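Local coordinates for flagellar hook-associated protein 2 (Helicobacter pylori, PDB 6IWY), which caps the tip of the growing flagellar filament, promoting polymerization of flagellin subunits there and preventing them from leaking out unassembled, at residues V153-K158 with Q192-D197. Numbering follows the deposited sequence.
Sequences VSLNLK and QALEND
Two carbonyls share the backbone N of Asn-196, just beyond Leu-194, the residue through which the helix meets Leu-155 and Leu-157 of the strand. The sounder bond runs from Asn-196 N to Ala-193 O at 3.0 Å, while the one from Asn-196 N to Gln-192 O, also 3.0 Å, is weak by its geometry. These bonds lie within 192-197; no hydrogen bond joins the two segments, and their contact is wholly apolar.

Leu-194 makes it with both branches. The CD1 methyl of Leu-157 rests against the pair, 3.8 Å from Leu-194 CD2 and 3.9 Å from Leu-194 CD1, so the approach is methyl to fork. The two side chains cross at about a right angle. In Leu-194, CB points toward the strand, and CG stands anti to the carbonyl carbon and beside the backbone N (chi1 -77°). Leu-155 reaches the same residue more loosely, CD1 to Leu-194 CD1 at 4.3 Å.

The geometry is that of a helix packed on one face of an antiparallel beta-sheet: strand 154-158 is an inner strand, bonded through its backbone to 164-173 at one edge and to 230-233 at the other, and helix 179-196 lies over it. This sheet belongs to the central part of the cap protein that the chain represents. The nearest CA atoms across the segments, those of Leu-155 and Leu-194, are 9.1 Å apart, and the contact is small, burying 95 Å² summed over both segments. Phe-200 and Ile-209 each touch both Leu-157 and Leu-194, extending the apolar layer, and Ile-211 adds to it at Leu-194. Between the two leucines of the strand, Asn-156 turns from the helix to meet Glu-166 and Glu-231, and Ser-154 OG hydrogen-bonds Glu-166.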
loop_
_atom_site.group_PDB
_atom_site.type_symbol
_atom_site.label_atom_id
_atom_site.label_comp_id
_atom_site.label_asym_id
_atom_site.label_seq_id
_atom_site.Cartn_x
_atom_site.Cartn_y
_atom_site.Cartn_z
ATOM N N VAL A 153 5.564 -19.614 13.565
ATOM C CA VAL A 153 5.287 -18.496 12.695
ATOM C C VAL A 153 3.785 -18.403 12.550
ATOM O O VAL A 153 3.148 -19.402 12.262
ATOM C CB VAL A 153 5.907 -18.683 11.283
ATOM C CG1 VAL A 153 5.230 -17.734 10.232
ATOM C CG2 VAL A 153 7.426 -18.436 11.316
ATOM N N SER A 154 3.222 -17.210 12.741
ATOM C CA SER A 154 1.809 -16.968 12.418
ATOM C C SER A 154 1.615 -15.576 11.844
ATOM O O SER A 154 2.350 -14.662 12.172
ATOM C CB SER A 154 0.914 -17.136 13.632
ATOM O OG SER A 154 0.954 -15.994 14.444
ATOM N N LEU A 155 0.625 -15.468 10.968
ATOM C CA LEU A 155 0.268 -14.239 10.277
ATOM C C LEU A 155 -0.925 -13.628 10.992
ATOM O O LEU A 155 -1.993 -14.273 11.085
ATOM C CB LEU A 155 -0.186 -14.553 8.846
ATOM C CG LEU A 155 0.826 -14.466 7.733
ATOM C CD1 LEU A 155 0.226 -15.040 6.503
ATOM C CD2 LEU A 155 1.154 -12.978 7.547
ATOM N N ASN A 156 -0.767 -12.393 11.456
ATOM C CA ASN A 156 -1.859 -11.636 12.043
ATOM C C ASN A 156 -2.360 -10.588 11.069
ATOM O O ASN A 156 -1.645 -9.629 10.760
ATOM C CB ASN A 156 -1.406 -10.947 13.296
ATOM C CG ASN A 156 -2.226 -11.316 14.456
ATOM O OD1 ASN A 156 -1.991 -12.380 15.072
ATOM N ND2 ASN A 156 -3.206 -10.482 14.791
ATOM N N LEU A 157 -3.591 -10.792 10.590
ATOM C CA LEU A 157 -4.231 -9.939 9.616
ATOM C C LEU A 157 -5.610 -9.599 10.109
ATOM O O LEU A 157 -6.162 -10.319 10.965
ATOM C CB LEU A 157 -4.372 -10.677 8.301
ATOM C CG LEU A 157 -3.073 -10.970 7.564
ATOM C CD1 LEU A 157 -3.163 -12.301 6.791
ATOM C CD2 LEU A 157 -2.822 -9.843 6.624
ATOM N N LYS A 158 -6.168 -8.523 9.539
ATOM C CA LYS A 158 -7.538 -8.121 9.791
ATOM C C LYS A 158 -8.480 -8.976 8.958
ATOM O O LYS A 158 -8.308 -9.094 7.768
ATOM C CB LYS A 158 -7.742 -6.652 9.433
ATOM C CG LYS A 158 -9.017 -6.099 9.982
ATOM C CD LYS A 158 -9.162 -4.604 9.754
ATOM C CE LYS A 158 -9.617 -4.248 8.332
ATOM N NZ LYS A 158 -10.519 -3.059 8.384
ATOM N N GLN A 192 -2.213 -21.188 1.331
ATOM C CA GLN A 192 -3.074 -22.327 1.698
ATOM C C GLN A 192 -3.745 -22.076 3.032
ATOM O O GLN A 192 -4.904 -22.379 3.211
ATOM C CB GLN A 192 -2.285 -23.638 1.746
ATOM C CG GLN A 192 -2.066 -24.277 0.385
ATOM C CD GLN A 192 -1.413 -25.665 0.452
ATOM O OE1 GLN A 192 -1.645 -26.430 1.389
ATOM N NE2 GLN A 192 -0.610 -25.999 -0.558
ATOM N N ALA A 193 -3.015 -21.491 3.961
ATOM C CA ALA A 193 -3.560 -21.230 5.276
ATOM C C ALA A 193 -4.713 -20.234 5.146
ATOM O O ALA A 193 -5.827 -20.467 5.625
ATOM C CB ALA A 193 -2.481 -20.696 6.220
ATOM N N LEU A 194 -4.443 -19.130 4.469
ATOM C CA LEU A 194 -5.446 -18.112 4.312
ATOM C C LEU A 194 -6.679 -18.633 3.573
ATOM O O LEU A 194 -7.801 -18.297 3.934
ATOM C CB LEU A 194 -4.830 -16.878 3.663
ATOM C CG LEU A 194 -4.009 -16.050 4.651
ATOM C CD1 LEU A 194 -3.185 -14.958 3.969
ATOM C CD2 LEU A 194 -4.925 -15.444 5.621
ATOM N N GLU A 195 -6.486 -19.495 2.588
ATOM C CA GLU A 195 -7.620 -20.037 1.844
ATOM C C GLU A 195 -8.402 -21.029 2.688
ATOM O O GLU A 195 -9.583 -21.261 2.447
ATOM C CB GLU A 195 -7.149 -20.711 0.561
ATOM C CG GLU A 195 -6.626 -19.745 -0.473
ATOM C CD GLU A 195 -5.805 -20.408 -1.596
ATOM O OE1 GLU A 195 -5.547 -21.633 -1.522
ATOM O OE2 GLU A 195 -5.415 -19.691 -2.565
ATOM N N ASN A 196 -7.752 -21.614 3.685
ATOM C CA ASN A 196 -8.388 -22.617 4.513
ATOM C C ASN A 196 -9.061 -22.069 5.760
ATOM O O ASN A 196 -9.715 -22.828 6.482
ATOM C CB ASN A 196 -7.365 -23.686 4.901
ATOM C CG ASN A 196 -7.110 -24.678 3.772
ATOM O OD1 ASN A 196 -8.056 -25.134 3.105
ATOM N ND2 ASN A 196 -5.841 -25.014 3.546
ATOM N N ASP A 197 -8.914 -20.765 6.006
ATOM C CA ASP A 197 -9.497 -20.105 7.194
ATOM C C ASP A 197 -10.771 -19.326 6.781
ATOM O O ASP A 197 -10.748 -18.592 5.811
ATOM C CB ASP A 197 -8.441 -19.192 7.859
ATOM C CG ASP A 197 -8.904 -18.557 9.199
ATOM O OD1 ASP A 197 -10.053 -18.029 9.305
ATOM O OD2 ASP A 197 -8.083 -18.525 10.149
#